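PDB 4YWO: mercuric reductase from Metallosphaera sedula, which is a thermostable, FAD-dependent homodimeric enzyme that reduces mercuric ion to elemental mercury, probably at the expense of NADPH. Local coordinates for residues 125-128 with 133-136; 160-165 with 170-175; 184-189 with 262-267. All coordinates share one frame; numbering follows the deposited sequence.

Contact 1. Residues 125-128 with 133-136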
# COMPACT_ATOMS: atom_id res chain seq x y z
N PRO A 125 26.21 -26.74 28.59
CA PRO A 125 25.79 -26.75 27.19
C PRO A 125 24.42 -27.29 26.97
O PRO A 125 23.89 -27.09 25.81
CB PRO A 125 26.82 -27.71 26.54
CG PRO A 125 28.03 -27.56 27.39
CD PRO A 125 27.49 -27.48 28.76
N HIS A 126 23.77 -27.96 27.92
CA HIS A 126 22.41 -28.47 27.78
C HIS A 126 21.43 -28.09 28.87
O HIS A 126 20.39 -28.68 28.98
CB HIS A 126 22.30 -30.02 27.67
CG HIS A 126 22.66 -30.52 26.33
ND1 HIS A 126 23.94 -30.97 26.06
CD2 HIS A 126 21.96 -30.55 25.15
CE1 HIS A 126 24.03 -31.27 24.77
NE2 HIS A 126 22.84 -31.05 24.20
N ALA A 127 21.72 -27.04 29.67
CA ALA A 127 20.87 -26.69 30.77
C ALA A 127 20.94 -25.23 31.17
O ALA A 127 22.02 -24.56 31.05
CB ALA A 127 21.32 -27.49 32.07
N VAL A 128 19.81 -24.78 31.65
CA VAL A 128 19.67 -23.46 32.23
C VAL A 128 19.21 -23.67 33.68
O VAL A 128 18.64 -24.72 34.02
CB VAL A 128 18.69 -22.51 31.48
CG1 VAL A 128 19.22 -22.22 30.08
CG2 VAL A 128 17.33 -23.13 31.42
N GLN A 133 15.89 -23.90 39.70
CA GLN A 133 15.72 -25.17 39.19
C GLN A 133 16.49 -25.41 37.91
O GLN A 133 16.69 -24.44 37.16
CB GLN A 133 14.24 -25.20 38.88
CG GLN A 133 13.61 -26.34 38.22
CD GLN A 133 12.10 -26.08 38.31
OE1 GLN A 133 11.62 -25.72 39.41
NE2 GLN A 133 11.39 -26.14 37.19
N VAL A 134 16.95 -26.64 37.73
CA VAL A 134 17.63 -27.06 36.50
C VAL A 134 16.60 -27.46 35.45
O VAL A 134 15.72 -28.27 35.69
CB VAL A 134 18.61 -28.23 36.74
CG1 VAL A 134 19.28 -28.61 35.48
CG2 VAL A 134 19.71 -27.76 37.72
N ILE A 135 16.74 -26.88 34.26
CA ILE A 135 15.95 -27.24 33.09
C ILE A 135 16.94 -27.64 32.02
O ILE A 135 17.74 -26.83 31.56
CB ILE A 135 15.06 -26.07 32.62
CG1 ILE A 135 14.10 -25.57 33.74
CG2 ILE A 135 14.28 -26.50 31.37
CD1 ILE A 135 13.08 -26.62 34.10
N GLU A 136 16.89 -28.89 31.63
CA GLU A 136 17.72 -29.48 30.61
C GLU A 136 16.93 -29.69 29.31
O GLU A 136 15.81 -30.19 29.35
CB GLU A 136 18.24 -30.83 30.98
CG GLU A 136 18.89 -30.89 32.33
CD GLU A 136 19.40 -32.34 32.63
OE1 GLU A 136 20.16 -32.84 31.75
OE2 GLU A 136 19.03 -32.90 33.65

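Contact 2. Residues 160-165 with 170-175. With FAD (flavin-adenine dinucleotide), chain B.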
# COMPACT_ATOMS: atom_id res chain seq x y z
N GLY A 160 18.46 11.87 35.04
CA GLY A 160 17.33 10.93 34.69
C GLY A 160 16.88 11.25 33.24
O GLY A 160 17.19 12.28 32.66
N PHE A 161 16.14 10.30 32.69
CA PHE A 161 15.80 10.39 31.22
C PHE A 161 14.65 9.39 31.00
O PHE A 161 14.29 8.58 31.83
CB PHE A 161 17.01 10.04 30.36
CG PHE A 161 17.63 8.72 30.67
CD1 PHE A 161 17.15 7.53 30.19
CD2 PHE A 161 18.69 8.62 31.60
CE1 PHE A 161 17.66 6.28 30.57
CE2 PHE A 161 19.23 7.39 31.95
CZ PHE A 161 18.73 6.20 31.49
N TRP A 162 14.05 9.49 29.82
CA TRP A 162 13.07 8.59 29.33
C TRP A 162 13.73 7.68 28.28
O TRP A 162 14.65 8.10 27.55
CB TRP A 162 11.91 9.28 28.70
CG TRP A 162 10.98 9.94 29.61
CD1 TRP A 162 11.00 9.90 30.99
CD2 TRP A 162 9.82 10.70 29.23
NE1 TRP A 162 9.90 10.62 31.49
CE2 TRP A 162 9.19 11.11 30.42
CE3 TRP A 162 9.29 11.08 28.01
CZ2 TRP A 162 8.05 11.90 30.41
CZ3 TRP A 162 8.17 11.92 28.02
CH2 TRP A 162 7.54 12.26 29.19
N THR A 163 13.20 6.48 28.22
CA THR A 163 13.41 5.60 27.09
C THR A 163 12.05 5.47 26.38
O THR A 163 11.06 6.10 26.76
CB THR A 163 13.90 4.21 27.44
OG1 THR A 163 12.90 3.48 28.15
CG2 THR A 163 15.18 4.28 28.25
N ASN A 164 11.97 4.59 25.36
CA ASN A 164 10.65 4.34 24.76
C ASN A 164 9.52 4.00 25.71
O ASN A 164 8.38 4.41 25.47
CB ASN A 164 10.83 3.22 23.66
CG ASN A 164 11.36 1.91 24.22
OD1 ASN A 164 12.51 1.84 24.64
ND2 ASN A 164 10.50 0.89 24.38
N ARG A 165 9.82 3.24 26.77
CA ARG A 165 8.83 2.82 27.69
C ARG A 165 8.14 4.03 28.30
O ARG A 165 6.93 4.10 28.36
CB ARG A 165 9.48 1.97 28.81
CG ARG A 165 8.50 1.49 29.78
CD ARG A 165 9.16 0.67 30.90
NE ARG A 165 9.88 -0.47 30.35
CZ ARG A 165 9.30 -1.65 30.04
NH1 ARG A 165 7.99 -1.87 30.22
NH2 ARG A 165 10.03 -2.63 29.53
N PRO A 170 3.88 8.42 29.37
CA PRO A 170 4.46 9.55 30.09
C PRO A 170 3.81 9.84 31.41
O PRO A 170 2.58 9.73 31.52
CB PRO A 170 4.27 10.74 29.14
CG PRO A 170 3.14 10.31 28.21
CD PRO A 170 3.31 8.82 28.04
N ASP A 171 4.65 10.16 32.41
CA ASP A 171 4.15 10.43 33.73
C ASP A 171 3.52 11.80 33.88
O ASP A 171 2.74 12.04 34.87
CB ASP A 171 5.31 10.27 34.75
CG ASP A 171 6.49 11.23 34.56
OD1 ASP A 171 6.67 12.15 33.73
OD2 ASP A 171 7.35 11.14 35.45
N ARG A 172 3.78 12.69 32.95
CA ARG A 172 3.33 14.05 33.01
C ARG A 172 3.33 14.70 31.68
O ARG A 172 3.92 14.20 30.73
CB ARG A 172 4.23 14.84 33.93
CG ARG A 172 5.57 15.19 33.35
CD ARG A 172 6.65 15.41 34.42
NE ARG A 172 7.84 16.00 33.89
CZ ARG A 172 8.86 15.30 33.36
NH1 ARG A 172 8.84 14.01 33.32
NH2 ARG A 172 9.92 15.92 32.93
N ARG A 173 2.71 15.82 31.61
CA ARG A 173 2.68 16.61 30.42
C ARG A 173 3.92 17.42 30.37
O ARG A 173 4.31 18.10 31.34
CB ARG A 173 1.48 17.52 30.43
CG ARG A 173 0.27 16.66 30.30
CD ARG A 173 -0.97 17.46 30.51
NE ARG A 173 -1.26 18.30 29.36
CZ ARG A 173 -2.45 18.73 29.17
NH1 ARG A 173 -3.38 18.40 30.06
NH2 ARG A 173 -2.70 19.51 28.13
N ILE A 174 4.65 17.40 29.28
CA ILE A 174 5.84 18.22 29.10
C ILE A 174 5.69 19.22 28.01
O ILE A 174 4.84 19.04 27.09
CB ILE A 174 7.12 17.34 28.86
CG1 ILE A 174 7.04 16.64 27.51
CG2 ILE A 174 7.29 16.27 29.95
CD1 ILE A 174 8.23 15.79 27.13
N ASP A 175 6.47 20.29 28.07
CA ASP A 175 6.53 21.30 27.00
C ASP A 175 7.65 21.22 26.01
O ASP A 175 7.59 21.86 24.96
CB ASP A 175 6.61 22.72 27.57
CG ASP A 175 5.42 23.04 28.50
OD1 ASP A 175 4.29 22.50 28.31
OD2 ASP A 175 5.64 23.83 29.43
PA FAD B . 11.74 -9.52 22.75
O1A FAD B . 10.30 -9.46 22.32
O2A FAD B . 12.30 -8.46 23.67
O5B FAD B . 12.00 -10.96 23.44
C5B FAD B . 12.63 -11.05 24.71
C4B FAD B . 11.64 -11.56 25.74
O4B FAD B . 12.18 -12.69 26.42
C3B FAD B . 11.32 -10.50 26.78
O3B FAD B . 9.92 -10.20 26.77
C2B FAD B . 11.71 -11.09 28.12
O2B FAD B . 10.56 -11.17 28.97
C1B FAD B . 12.24 -12.48 27.84
N9A FAD B . 13.65 -12.58 28.30
C8A FAD B . 14.65 -11.73 27.98
N7A FAD B . 15.81 -12.10 28.56
C5A FAD B . 15.57 -13.22 29.28
C6A FAD B . 16.36 -14.13 30.13
N6A FAD B . 17.68 -13.92 30.35
N1A FAD B . 15.72 -15.18 30.69
C2A FAD B . 14.41 -15.40 30.48
N3A FAD B . 13.63 -14.62 29.72
C4A FAD B . 14.14 -13.53 29.10
N1 FAD B . 9.64 -3.46 14.71
C2 FAD B . 8.88 -3.46 13.59
O2 FAD B . 9.02 -4.39 12.77
N3 FAD B . 7.97 -2.50 13.33
C4 FAD B . 7.76 -1.47 14.17
O4 FAD B . 6.92 -0.59 13.90
C4X FAD B . 8.56 -1.40 15.42
N5 FAD B . 8.41 -0.39 16.31
C5X FAD B . 9.15 -0.36 17.44
C6 FAD B . 8.98 0.69 18.34
C7 FAD B . 9.73 0.73 19.51
C7M FAD B . 9.54 1.86 20.48
C8 FAD B . 10.73 -0.33 19.79
C8M FAD B . 11.55 -0.28 21.05
C9 FAD B . 10.91 -1.38 18.89
C9A FAD B . 10.15 -1.42 17.72
N10 FAD B . 10.32 -2.48 16.81
C10 FAD B . 9.54 -2.49 15.64
C1' FAD B . 11.30 -3.54 17.06
C2' FAD B . 10.58 -4.79 17.55
O2' FAD B . 9.72 -4.45 18.65
C3' FAD B . 11.57 -5.86 17.99
O3' FAD B . 12.52 -6.09 16.95
C4' FAD B . 10.86 -7.17 18.32
O4' FAD B . 10.04 -6.99 19.48
C5' FAD B . 11.86 -8.29 18.56
O5' FAD B . 11.25 -9.29 19.37
P FAD B . 12.16 -10.39 20.13
O1P FAD B . 11.27 -11.52 20.58
O2P FAD B . 13.37 -10.68 19.27
O3P FAD B . 12.66 -9.59 21.43

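Contact 3. Residues 184-189 with 262-267. With FAD (flavin-adenine dinucleotide), chain B.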
# COMPACT_ATOMS: atom_id res chain seq x y z
N ALA A 184 15.59 5.65 13.33
CA ALA A 184 14.12 5.50 13.16
C ALA A 184 13.36 5.93 14.38
O ALA A 184 12.36 6.64 14.29
CB ALA A 184 13.76 4.05 12.89
N LEU A 185 13.76 5.45 15.57
CA LEU A 185 12.94 5.72 16.78
C LEU A 185 13.02 7.15 17.12
O LEU A 185 12.01 7.77 17.51
CB LEU A 185 13.35 4.91 17.98
CG LEU A 185 13.04 3.40 17.77
CD1 LEU A 185 13.19 2.67 19.14
CD2 LEU A 185 11.70 2.99 17.13
N ALA A 186 14.18 7.81 16.96
CA ALA A 186 14.18 9.26 17.16
C ALA A 186 13.24 10.03 16.27
O ALA A 186 12.58 10.99 16.71
CB ALA A 186 15.60 9.80 16.95
N LEU A 187 13.22 9.69 15.01
CA LEU A 187 12.32 10.32 14.04
C LEU A 187 10.85 10.11 14.44
O LEU A 187 10.05 11.08 14.36
CB LEU A 187 12.60 9.90 12.59
CG LEU A 187 13.99 10.11 12.10
CD1 LEU A 187 14.02 9.59 10.63
CD2 LEU A 187 14.52 11.47 12.15
N GLU A 188 10.49 8.90 14.71
CA GLU A 188 9.12 8.62 15.09
C GLU A 188 8.66 9.37 16.36
O GLU A 188 7.67 9.99 16.39
CB GLU A 188 8.89 7.13 15.24
CG GLU A 188 8.89 6.36 13.88
CD GLU A 188 8.60 4.87 14.02
OE1 GLU A 188 8.42 4.40 15.20
OE2 GLU A 188 8.57 4.11 12.95
N PHE A 189 9.48 9.28 17.42
CA PHE A 189 9.08 10.01 18.65
C PHE A 189 9.14 11.48 18.49
O PHE A 189 8.34 12.22 19.09
CB PHE A 189 9.96 9.53 19.88
CG PHE A 189 9.55 8.19 20.41
CD1 PHE A 189 8.43 8.11 21.22
CD2 PHE A 189 10.31 7.05 20.23
CE1 PHE A 189 7.95 6.94 21.68
CE2 PHE A 189 9.86 5.82 20.80
CZ PHE A 189 8.62 5.79 21.46
N LEU A 262 14.92 12.19 26.00
CA LEU A 262 14.51 10.87 25.49
C LEU A 262 15.74 10.26 24.82
O LEU A 262 16.33 10.86 23.89
CB LEU A 262 13.33 10.93 24.45
CG LEU A 262 13.13 9.60 23.74
CD1 LEU A 262 12.63 8.49 24.63
CD2 LEU A 262 12.15 9.98 22.64
N LEU A 263 16.20 9.13 25.32
CA LEU A 263 17.26 8.34 24.68
C LEU A 263 16.67 7.52 23.50
O LEU A 263 15.71 6.76 23.71
CB LEU A 263 17.88 7.36 25.61
CG LEU A 263 18.57 8.00 26.77
CD1 LEU A 263 19.18 6.86 27.62
CD2 LEU A 263 19.57 9.04 26.34
N ALA A 264 17.23 7.74 22.32
CA ALA A 264 16.90 7.00 21.10
C ALA A 264 18.18 6.66 20.36
O ALA A 264 18.34 6.91 19.18
CB ALA A 264 15.97 7.83 20.28
N THR A 265 19.15 6.14 21.13
CA THR A 265 20.56 5.91 20.67
C THR A 265 20.77 4.42 20.44
O THR A 265 21.90 4.01 20.32
CB THR A 265 21.58 6.34 21.77
OG1 THR A 265 21.19 5.80 23.05
CG2 THR A 265 21.56 7.78 21.90
N GLY A 266 19.71 3.66 20.29
CA GLY A 266 19.88 2.29 19.88
C GLY A 266 19.49 1.29 20.97
O GLY A 266 19.02 1.69 22.04
N ARG A 267 19.73 -0.01 20.69
CA ARG A 267 19.36 -1.08 21.55
C ARG A 267 20.54 -2.07 21.66
O ARG A 267 21.24 -2.24 20.71
CB ARG A 267 18.25 -1.91 20.97
CG ARG A 267 17.07 -1.22 20.32
CD ARG A 267 16.03 -0.93 21.32
NE ARG A 267 15.35 -2.14 21.86
CZ ARG A 267 14.51 -2.12 22.88
NH1 ARG A 267 14.14 -0.97 23.43
NH2 ARG A 267 13.99 -3.25 23.29
PA FAD B . 11.74 -9.52 22.75
O1A FAD B . 10.30 -9.46 22.32
O2A FAD B . 12.30 -8.46 23.67
O5B FAD B . 12.00 -10.96 23.44
C5B FAD B . 12.63 -11.05 24.71
C4B FAD B . 11.64 -11.56 25.74
O4B FAD B . 12.18 -12.69 26.42
C3B FAD B . 11.32 -10.50 26.78
O3B FAD B . 9.92 -10.20 26.77
C2B FAD B . 11.71 -11.09 28.12
O2B FAD B . 10.56 -11.17 28.97
C1B FAD B . 12.24 -12.48 27.84
N9A FAD B . 13.65 -12.58 28.30
C8A FAD B . 14.65 -11.73 27.98
N7A FAD B . 15.81 -12.10 28.56
C5A FAD B . 15.57 -13.22 29.28
C6A FAD B . 16.36 -14.13 30.13
N6A FAD B . 17.68 -13.92 30.35
N1A FAD B . 15.72 -15.18 30.69
C2A FAD B . 14.41 -15.40 30.48
N3A FAD B . 13.63 -14.62 29.72
C4A FAD B . 14.14 -13.53 29.10
N1 FAD B . 9.64 -3.46 14.71
C2 FAD B . 8.88 -3.46 13.59
O2 FAD B . 9.02 -4.39 12.77
N3 FAD B . 7.97 -2.50 13.33
C4 FAD B . 7.76 -1.47 14.17
O4 FAD B . 6.92 -0.59 13.90
C4X FAD B . 8.56 -1.40 15.42
N5 FAD B . 8.41 -0.39 16.31
C5X FAD B . 9.15 -0.36 17.44
C6 FAD B . 8.98 0.69 18.34
C7 FAD B . 9.73 0.73 19.51
C7M FAD B . 9.54 1.86 20.48
C8 FAD B . 10.73 -0.33 19.79
C8M FAD B . 11.55 -0.28 21.05
C9 FAD B . 10.91 -1.38 18.89
C9A FAD B . 10.15 -1.42 17.72
N10 FAD B . 10.32 -2.48 16.81
C10 FAD B . 9.54 -2.49 15.64
C1' FAD B . 11.30 -3.54 17.06
C2' FAD B . 10.58 -4.79 17.55
O2' FAD B . 9.72 -4.45 18.65
C3' FAD B . 11.57 -5.86 17.99
O3' FAD B . 12.52 -6.09 16.95
C4' FAD B . 10.86 -7.17 18.32
O4' FAD B . 10.04 -6.99 19.48
C5' FAD B . 11.86 -8.29 18.56
O5' FAD B . 11.25 -9.29 19.37
P FAD B . 12.16 -10.39 20.13
O1P FAD B . 11.27 -11.52 20.58
O2P FAD B . 13.37 -10.68 19.27
O3P FAD B . 12.66 -9.59 21.43
O HOH W 1 16.96 6.61 16.82

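Contact 1. Residues 125-128 with 133-136
Val128 and Ile135 meet on one side of a two-stranded antiparallel ladder, where CG2 of Val128 lies 3.9 Å from CB of Ile135. The two side chains cross obliquely: chi1 of -64° turns CG1 of Val128 anti to the carbonyl carbon and leaves CG2 between the backbone N and that carbon, against Ile135, while Ile135 sends its CG1 branch off away from the partner strand, so the touch falls on its CB. Their backbones form the hydrogen-bonded pair, with Val128 N to Ile135 O at 2.9 Å and Ile135 N to Val128 O also at 2.9 Å, the second bond almost straight at 178°. On the other side of the ladder, Ala127 and Glu136 make the non-hydrogen-bonded pair, their CA atoms 4.2 Å apart. Here CB of Ala127 comes 4.1 Å from CG1 of Val134 and about as near to CG of Glu136. A CA-H...O contact, CA of Glu136 to O of His126 at 3.2 Å, supplements the ladder, which a His126-Ala137 backbone bond continues. The pair is a beta hairpin, strands 127-130 and 133-137; strand 120-124 completes the three-stranded antiparallel sheet beyond 127-130, with Val128 packing on Phe122 and Val134 on Ile123.

Contact 2. Residues 160-165 with 170-175
The backbone of 160-165 runs extended through Trp162 and turns into a helix at Asn164, with Thr163 as N-cap; residues 170-175 follow that short helix as an irregular, mostly extended loop, not hydrogen-bonded to 160-165. The link is the indole of Trp162, its six-membered ring pushed into the loop. CH2 of Trp162 lies 3.6 Å from CB of Pro170, and CZ3 of Trp162 lies 4.0 Å from CD1 of Ile174, which arrives from the opposite direction. The loop leads into strand 176-180 of the four-stranded parallel sheet of a Rossmann-like domain, in this family probably the one that binds NADPH; Trp162 bonds through its backbone to edge strand 260-263. At the ring edge, OD1 of Asp171 stands 3.6 Å from CZ2 of Trp162, the carboxylate turned 73° from the indole. The same OD1 takes NH1 of Arg172 at 2.9 Å on its syn lone pair, a salt bridge in the guanidinium plane. Chi1 of 75° and an extended chain to NE carry that guanidinium there; CG2 of Ile174 covers one face, and NH2 salt-bridges Glu260. ND2 of Asn164, bonded to O of Val56, lies 3.7 Å from C8M of FAD.

Contact 3. Residues 184-189 with 262-267
A water joins the helix to the loop after the strand: it donates to O of Ala264 at 2.8 Å and accepts from N of Ala186 at 3.0 Å, serving an amide in the first turn of helix 184-194. Beside this bridge the methyls of the two alanines meet, CB of Ala186 to CB of Ala264 at 3.9 Å, small enough to bring their backbones close. One turn further on, CD2 of Leu262 presses on CB of Phe189 at 3.6 Å, the two side chains crossing at about a right angle; chi1 of 168° swings the leucine chain away from its backbone N and lets CD2 reach Phe189. Helix 184-194 follows strand 176-180, the neighbour of 260-263 in the four-stranded parallel sheet, so the contact packs a helix against an edge strand of this Rossmann-like domain. Both segments also reach the dimethylbenzene end of the flavin. CD2 of Leu185 lies 3.8 Å from C6 of FAD, and the ring edge of Phe189 presents CE2 to the C7M methyl at 4.0 Å. Arg267 folds back so that C8M of FAD lies against one guanidinium face, toward its rim, 3.6 Å from NH1; its NE is hydrogen-bonded to OG of Ser146.

In the fold
Along the chain the contacts follow one another, each closing before the next opens, and all belong to the pyridine nucleotide-disulphide oxidoreductase region of the chain. Contact 1 stands apart in its three-stranded antiparallel sheet, its centre about 39 Å from that of contact 2 and about 36 Å from that of contact 3; the side chain of Val128 is nevertheless about 8 Å from FAD, at its adenine end. Contacts 2 and 3 adjoin, centres about 13 Å apart, around strand 260-263: Trp162 O lies 2.9 Å from Leu263 N, probably a hydrogen bond, and Phe161 packs on Leu263. Both touch the flavin methyls, so the four-stranded parallel sheet and its helices border the isoalloxazine at its dimethylbenzene end.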